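Local atomic coordinates of GP37 (Pseudomonas phage phikz, PDB entry 5FT0), a protein that inhibits RNase E of the host RNA degradosome, and so probably protects phage transcripts from degradation during infection. Residues L125-D138 with E222-Q234. Sequence-based numbering, arbitrary orientation.
Sequences LPVIEFMPGVHVDD and EVLFTIKIVRYNQ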
loop_
_atom_site.group_PDB
_atom_site.type_symbol
_atom_site.label_atom_id
_atom_site.label_comp_id
_atom_site.label_asym_id
_atom_site.label_seq_id
_atom_site.Cartn_x
_atom_site.Cartn_y
_atom_site.Cartn_z
ATOM N N LEU A 125 -2.159 -4.704 11.305
ATOM C CA LEU A 125 -1.367 -5.674 12.045
ATOM C C LEU A 125 -2.081 -7.016 11.971
ATOM O O LEU A 125 -3.136 -7.180 12.605
ATOM C CB LEU A 125 -1.193 -5.240 13.494
ATOM C CG LEU A 125 -0.319 -6.172 14.336
ATOM C CD1 LEU A 125 1.103 -6.187 13.800
ATOM C CD2 LEU A 125 -0.342 -5.759 15.797
ATOM N N PRO A 126 -1.562 -7.995 11.231
ATOM C CA PRO A 126 -2.329 -9.225 10.996
ATOM C C PRO A 126 -2.416 -10.099 12.238
ATOM O O PRO A 126 -1.458 -10.223 13.005
ATOM C CB PRO A 126 -1.545 -9.930 9.878
ATOM C CG PRO A 126 -0.579 -8.902 9.349
ATOM C CD PRO A 126 -0.287 -7.993 10.502
ATOM N N VAL A 127 -3.587 -10.708 12.426
ATOM C CA VAL A 127 -3.823 -11.682 13.484
ATOM C C VAL A 127 -4.214 -13.039 12.907
ATOM O O VAL A 127 -3.628 -14.068 13.256
ATOM C CB VAL A 127 -4.894 -11.182 14.481
ATOM C CG1 VAL A 127 -5.293 -12.296 15.438
ATOM C CG2 VAL A 127 -4.381 -9.973 15.250
ATOM N N ILE A 128 -5.207 -13.055 12.022
ATOM C CA ILE A 128 -5.614 -14.252 11.297
ATOM C C ILE A 128 -5.469 -13.962 9.813
ATOM O O ILE A 128 -6.002 -12.962 9.318
ATOM C CB ILE A 128 -7.060 -14.661 11.629
ATOM C CG1 ILE A 128 -7.242 -14.838 13.136
ATOM C CG2 ILE A 128 -7.429 -15.939 10.896
ATOM C CD1 ILE A 128 -8.683 -15.015 13.555
ATOM N N GLU A 129 -4.746 -14.824 9.107
ATOM C CA GLU A 129 -4.543 -14.668 7.673
ATOM C C GLU A 129 -5.073 -15.900 6.955
ATOM O O GLU A 129 -4.627 -17.021 7.223
ATOM C CB GLU A 129 -3.067 -14.442 7.344
ATOM C CG GLU A 129 -2.795 -14.251 5.859
ATOM C CD GLU A 129 -1.373 -13.808 5.580
ATOM O OE1 GLU A 129 -0.676 -13.405 6.537
ATOM O OE2 GLU A 129 -0.956 -13.852 4.402
ATOM N N PHE A 130 -6.028 -15.688 6.054
ATOM C CA PHE A 130 -6.508 -16.752 5.187
ATOM C C PHE A 130 -5.575 -16.884 3.992
ATOM O O PHE A 130 -5.226 -15.883 3.357
ATOM C CB PHE A 130 -7.936 -16.464 4.721
ATOM C CG PHE A 130 -8.921 -16.313 5.845
ATOM C CD1 PHE A 130 -9.589 -17.415 6.351
ATOM C CD2 PHE A 130 -9.177 -15.067 6.397
ATOM C CE1 PHE A 130 -10.497 -17.280 7.383
ATOM C CE2 PHE A 130 -10.082 -14.926 7.431
ATOM C CZ PHE A 130 -10.745 -16.034 7.924
HETATM N N MSE A 131 -5.163 -18.110 3.692
HETATM C CA MSE A 131 -4.204 -18.343 2.619
HETATM C C MSE A 131 -4.678 -19.436 1.665
HETATM O O MSE A 131 -4.183 -20.566 1.714
HETATM C CB MSE A 131 -2.840 -18.707 3.203
HETATM C CG MSE A 131 -2.305 -17.683 4.200
HETATM SE SE MSE A 131 -0.647 -18.246 5.057
HETATM C CE MSE A 131 0.521 -18.265 3.495
ATOM N N PRO A 132 -5.630 -19.100 0.795
ATOM C CA PRO A 132 -6.149 -20.101 -0.144
ATOM C C PRO A 132 -5.087 -20.521 -1.148
ATOM O O PRO A 132 -4.279 -19.710 -1.603
ATOM C CB PRO A 132 -7.313 -19.376 -0.827
ATOM C CG PRO A 132 -6.952 -17.936 -0.734
ATOM C CD PRO A 132 -6.233 -17.773 0.578
ATOM N N GLY A 133 -5.098 -21.807 -1.489
ATOM C CA GLY A 133 -4.152 -22.357 -2.435
ATOM C C GLY A 133 -2.770 -22.626 -1.882
ATOM O O GLY A 133 -1.882 -23.023 -2.649
ATOM N N VAL A 134 -2.555 -22.432 -0.585
ATOM C CA VAL A 134 -1.256 -22.618 0.044
ATOM C C VAL A 134 -1.375 -23.724 1.083
ATOM O O VAL A 134 -2.388 -23.823 1.785
ATOM C CB VAL A 134 -0.749 -21.310 0.688
ATOM C CG1 VAL A 134 0.574 -21.533 1.413
ATOM C CG2 VAL A 134 -0.607 -20.222 -0.365
ATOM N N HIS A 135 -0.343 -24.562 1.167
ATOM C CA HIS A 135 -0.218 -25.578 2.202
ATOM C C HIS A 135 1.101 -25.366 2.933
ATOM O O HIS A 135 2.107 -25.000 2.316
ATOM C CB HIS A 135 -0.281 -26.983 1.603
ATOM C CG HIS A 135 -0.503 -28.065 2.614
ATOM N ND1 HIS A 135 0.476 -28.481 3.490
ATOM C CD2 HIS A 135 -1.590 -28.829 2.875
ATOM C CE1 HIS A 135 -0.002 -29.445 4.255
ATOM N NE2 HIS A 135 -1.253 -29.677 3.901
ATOM N N VAL A 136 1.094 -25.589 4.250
ATOM C CA VAL A 136 2.266 -25.260 5.061
ATOM C C VAL A 136 3.460 -26.133 4.688
ATOM O O VAL A 136 4.614 -25.710 4.830
ATOM C CB VAL A 136 1.931 -25.369 6.565
ATOM C CG1 VAL A 136 1.654 -26.813 6.957
ATOM C CG2 VAL A 136 3.058 -24.785 7.410
ATOM N N ASP A 137 3.213 -27.346 4.182
ATOM C CA ASP A 137 4.309 -28.231 3.803
ATOM C C ASP A 137 5.162 -27.658 2.680
ATOM O O ASP A 137 6.289 -28.119 2.480
ATOM C CB ASP A 137 3.771 -29.603 3.388
ATOM C CG ASP A 137 3.178 -30.376 4.553
ATOM O OD1 ASP A 137 3.504 -30.045 5.713
ATOM O OD2 ASP A 137 2.397 -31.318 4.308
ATOM N N ASP A 138 4.660 -26.661 1.953
ATOM C CA ASP A 138 5.405 -26.063 0.855
ATOM C C ASP A 138 6.222 -24.846 1.274
ATOM O O ASP A 138 7.007 -24.341 0.465
ATOM C CB ASP A 138 4.451 -25.670 -0.279
ATOM C CG ASP A 138 3.665 -26.854 -0.816
ATOM O OD1 ASP A 138 4.175 -27.992 -0.743
ATOM O OD2 ASP A 138 2.541 -26.644 -1.319
ATOM N N GLU A 222 -6.359 -31.266 -6.463
ATOM C CA GLU A 222 -6.335 -30.973 -5.039
ATOM C C GLU A 222 -6.766 -29.533 -4.801
ATOM O O GLU A 222 -6.464 -28.648 -5.605
ATOM C CB GLU A 222 -4.930 -31.205 -4.482
ATOM C CG GLU A 222 -4.839 -31.346 -2.989
ATOM C CD GLU A 222 -3.432 -31.697 -2.556
ATOM O OE1 GLU A 222 -2.476 -31.226 -3.209
ATOM O OE2 GLU A 222 -3.284 -32.455 -1.578
ATOM N N VAL A 223 -7.470 -29.307 -3.696
ATOM C CA VAL A 223 -7.755 -27.967 -3.197
ATOM C C VAL A 223 -6.954 -27.767 -1.920
ATOM O O VAL A 223 -7.023 -28.594 -1.003
ATOM C CB VAL A 223 -9.257 -27.758 -2.944
ATOM C CG1 VAL A 223 -9.501 -26.370 -2.376
ATOM C CG2 VAL A 223 -10.041 -27.958 -4.232
ATOM N N LEU A 224 -6.194 -26.678 -1.863
ATOM C CA LEU A 224 -5.352 -26.359 -0.720
ATOM C C LEU A 224 -5.856 -25.090 -0.051
ATOM O O LEU A 224 -6.298 -24.158 -0.727
ATOM C CB LEU A 224 -3.888 -26.171 -1.141
ATOM C CG LEU A 224 -3.211 -27.332 -1.876
ATOM C CD1 LEU A 224 -1.788 -26.955 -2.258
ATOM C CD2 LEU A 224 -3.227 -28.594 -1.030
ATOM N N PHE A 225 -5.778 -25.054 1.278
ATOM C CA PHE A 225 -6.164 -23.875 2.037
ATOM C C PHE A 225 -5.410 -23.876 3.358
ATOM O O PHE A 225 -5.319 -24.909 4.026
ATOM C CB PHE A 225 -7.678 -23.832 2.292
ATOM C CG PHE A 225 -8.201 -22.457 2.621
ATOM C CD1 PHE A 225 -8.002 -21.900 3.874
ATOM C CD2 PHE A 225 -8.897 -21.726 1.674
ATOM C CE1 PHE A 225 -8.484 -20.636 4.171
ATOM C CE2 PHE A 225 -9.384 -20.463 1.966
ATOM C CZ PHE A 225 -9.175 -19.919 3.215
ATOM N N THR A 226 -4.872 -22.717 3.724
ATOM C CA THR A 226 -4.163 -22.549 4.984
ATOM C C THR A 226 -4.728 -21.345 5.724
ATOM O O THR A 226 -5.052 -20.324 5.111
ATOM C CB THR A 226 -2.647 -22.372 4.761
ATOM O OG1 THR A 226 -2.095 -23.577 4.212
ATOM C CG2 THR A 226 -1.936 -22.056 6.069
ATOM N N ILE A 227 -4.867 -21.484 7.039
ATOM C CA ILE A 227 -5.186 -20.375 7.926
ATOM C C ILE A 227 -3.998 -20.169 8.852
ATOM O O ILE A 227 -3.547 -21.116 9.507
ATOM C CB ILE A 227 -6.468 -20.640 8.737
ATOM C CG1 ILE A 227 -7.658 -20.855 7.802
ATOM C CG2 ILE A 227 -6.735 -19.490 9.692
ATOM C CD1 ILE A 227 -8.959 -21.092 8.527
ATOM N N LYS A 228 -3.485 -18.945 8.895
ATOM C CA LYS A 228 -2.376 -18.591 9.769
ATOM C C LYS A 228 -2.887 -17.698 10.886
ATOM O O LYS A 228 -3.618 -16.735 10.631
ATOM C CB LYS A 228 -1.258 -17.878 9.005
ATOM C CG LYS A 228 -0.081 -17.488 9.898
ATOM C CD LYS A 228 1.030 -16.795 9.124
ATOM C CE LYS A 228 0.666 -15.371 8.770
ATOM N NZ LYS A 228 1.788 -14.675 8.080
ATOM N N ILE A 229 -2.509 -18.023 12.119
ATOM C CA ILE A 229 -2.838 -17.222 13.289
ATOM C C ILE A 229 -1.534 -16.815 13.957
ATOM O O ILE A 229 -0.636 -17.648 14.139
ATOM C CB ILE A 229 -3.749 -17.989 14.263
ATOM C CG1 ILE A 229 -5.015 -18.447 13.539
ATOM C CG2 ILE A 229 -4.110 -17.114 15.456
ATOM C CD1 ILE A 229 -5.922 -19.301 14.383
ATOM N N VAL A 230 -1.426 -15.538 14.313
ATOM C CA VAL A 230 -0.201 -14.974 14.867
ATOM C C VAL A 230 -0.487 -14.466 16.272
ATOM O O VAL A 230 -1.439 -13.707 16.482
ATOM C CB VAL A 230 0.352 -13.836 13.988
ATOM C CG1 VAL A 230 1.681 -13.332 14.546
ATOM C CG2 VAL A 230 0.510 -14.303 12.550
ATOM N N ARG A 231 0.335 -14.890 17.227
ATOM C CA ARG A 231 0.385 -14.284 18.549
ATOM C C ARG A 231 1.706 -13.546 18.683
ATOM O O ARG A 231 2.769 -14.123 18.433
ATOM C CB ARG A 231 0.257 -15.327 19.658
ATOM C CG ARG A 231 0.223 -14.716 21.053
ATOM C CD ARG A 231 0.702 -15.707 22.094
ATOM N NE ARG A 231 0.309 -15.323 23.447
ATOM C CZ ARG A 231 1.102 -14.695 24.310
ATOM N NH1 ARG A 231 2.343 -14.375 23.967
ATOM N NH2 ARG A 231 0.654 -14.389 25.520
ATOM N N TYR A 232 1.638 -12.276 19.064
ATOM C CA TYR A 232 2.833 -11.463 19.186
ATOM C C TYR A 232 3.395 -11.576 20.604
ATOM O O TYR A 232 2.840 -12.267 21.463
ATOM C CB TYR A 232 2.517 -10.028 18.773
ATOM C CG TYR A 232 2.097 -9.942 17.319
ATOM C CD1 TYR A 232 3.045 -9.960 16.302
ATOM C CD2 TYR A 232 0.755 -9.878 16.963
ATOM C CE1 TYR A 232 2.671 -9.898 14.974
ATOM C CE2 TYR A 232 0.370 -9.814 15.635
ATOM C CZ TYR A 232 1.332 -9.826 14.645
ATOM O OH TYR A 232 0.959 -9.764 13.324
ATOM N N ASN A 233 4.521 -10.897 20.851
ATOM C CA ASN A 233 5.275 -11.121 22.085
ATOM C C ASN A 233 4.424 -10.897 23.332
ATOM O O ASN A 233 4.646 -11.555 24.355
ATOM C CB ASN A 233 6.518 -10.230 22.113
ATOM C CG ASN A 233 6.197 -8.768 21.871
ATOM O OD1 ASN A 233 5.378 -8.432 21.014
ATOM N ND2 ASN A 233 6.843 -7.889 22.631
ATOM N N GLN A 234 3.445 -9.997 23.266
ATOM C CA GLN A 234 2.476 -9.791 24.332
ATOM C C GLN A 234 1.062 -9.842 23.766
ATOM O O GLN A 234 0.840 -9.483 22.605
ATOM C CB GLN A 234 2.702 -8.446 25.045
ATOM C CG GLN A 234 3.371 -8.550 26.419
ATOM C CD GLN A 234 4.842 -8.937 26.344
ATOM O OE1 GLN A 234 5.646 -8.250 25.709
ATOM N NE2 GLN A 234 5.202 -10.034 27.004
#
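Residues 128-132 pair antiparallel with 225-229, and the strand axes of 129-132 and 222-232 approach to 4.6 Å at 166°. Glu129 and Lys228 are a hydrogen-bonded pair, linked both ways through their backbones; Met131 and Thr226 form the next. A type II turn from Met131 to Val134 then carries the chain over the face of its partner that bears Leu224 and Thr226, toward strand 206-217. Gly133 takes the positive phi of this turn and gives its N-H to Leu224 O at 2.7 Å. The Thr226 hydroxyl donates a very short bond to Val134 O, with OG1 and O 2.5 Å apart; chi1 of -65° sets OG1 there, and it also bonds Ser212 OG. Lys228 bends at chi3 (75°), and NZ makes a weak salt bridge of 3.2 Å to Glu129 OE1. The Met131 SE rests against Lys228 CB. On the face with Ile128, Phe130 and Ile227, Pro132 CA makes an off-centre CH-pi contact with the Phe225 ring. Phe225 CZ touches Phe130 CB, while the CG2 methyls of Ile128 and Ile227 meet alongside. At the far end Tyr232 OH donates a very short bond (2.5 Å) to Pro126 O, which lies at the ring edge. A classic beta bulge at Val127 and Ile128 faces Val110. The His135 side chain lies about 6 Å from a bound arginine, which touches Glu222. These are central strands of the seven-stranded antiparallel sheet. Helix 158-187 packs on Phe225, Ile227 and Ile229, helix 67-82 touches Pro132, and Leu249 of the second subunit packs on Leu125 and Tyr232.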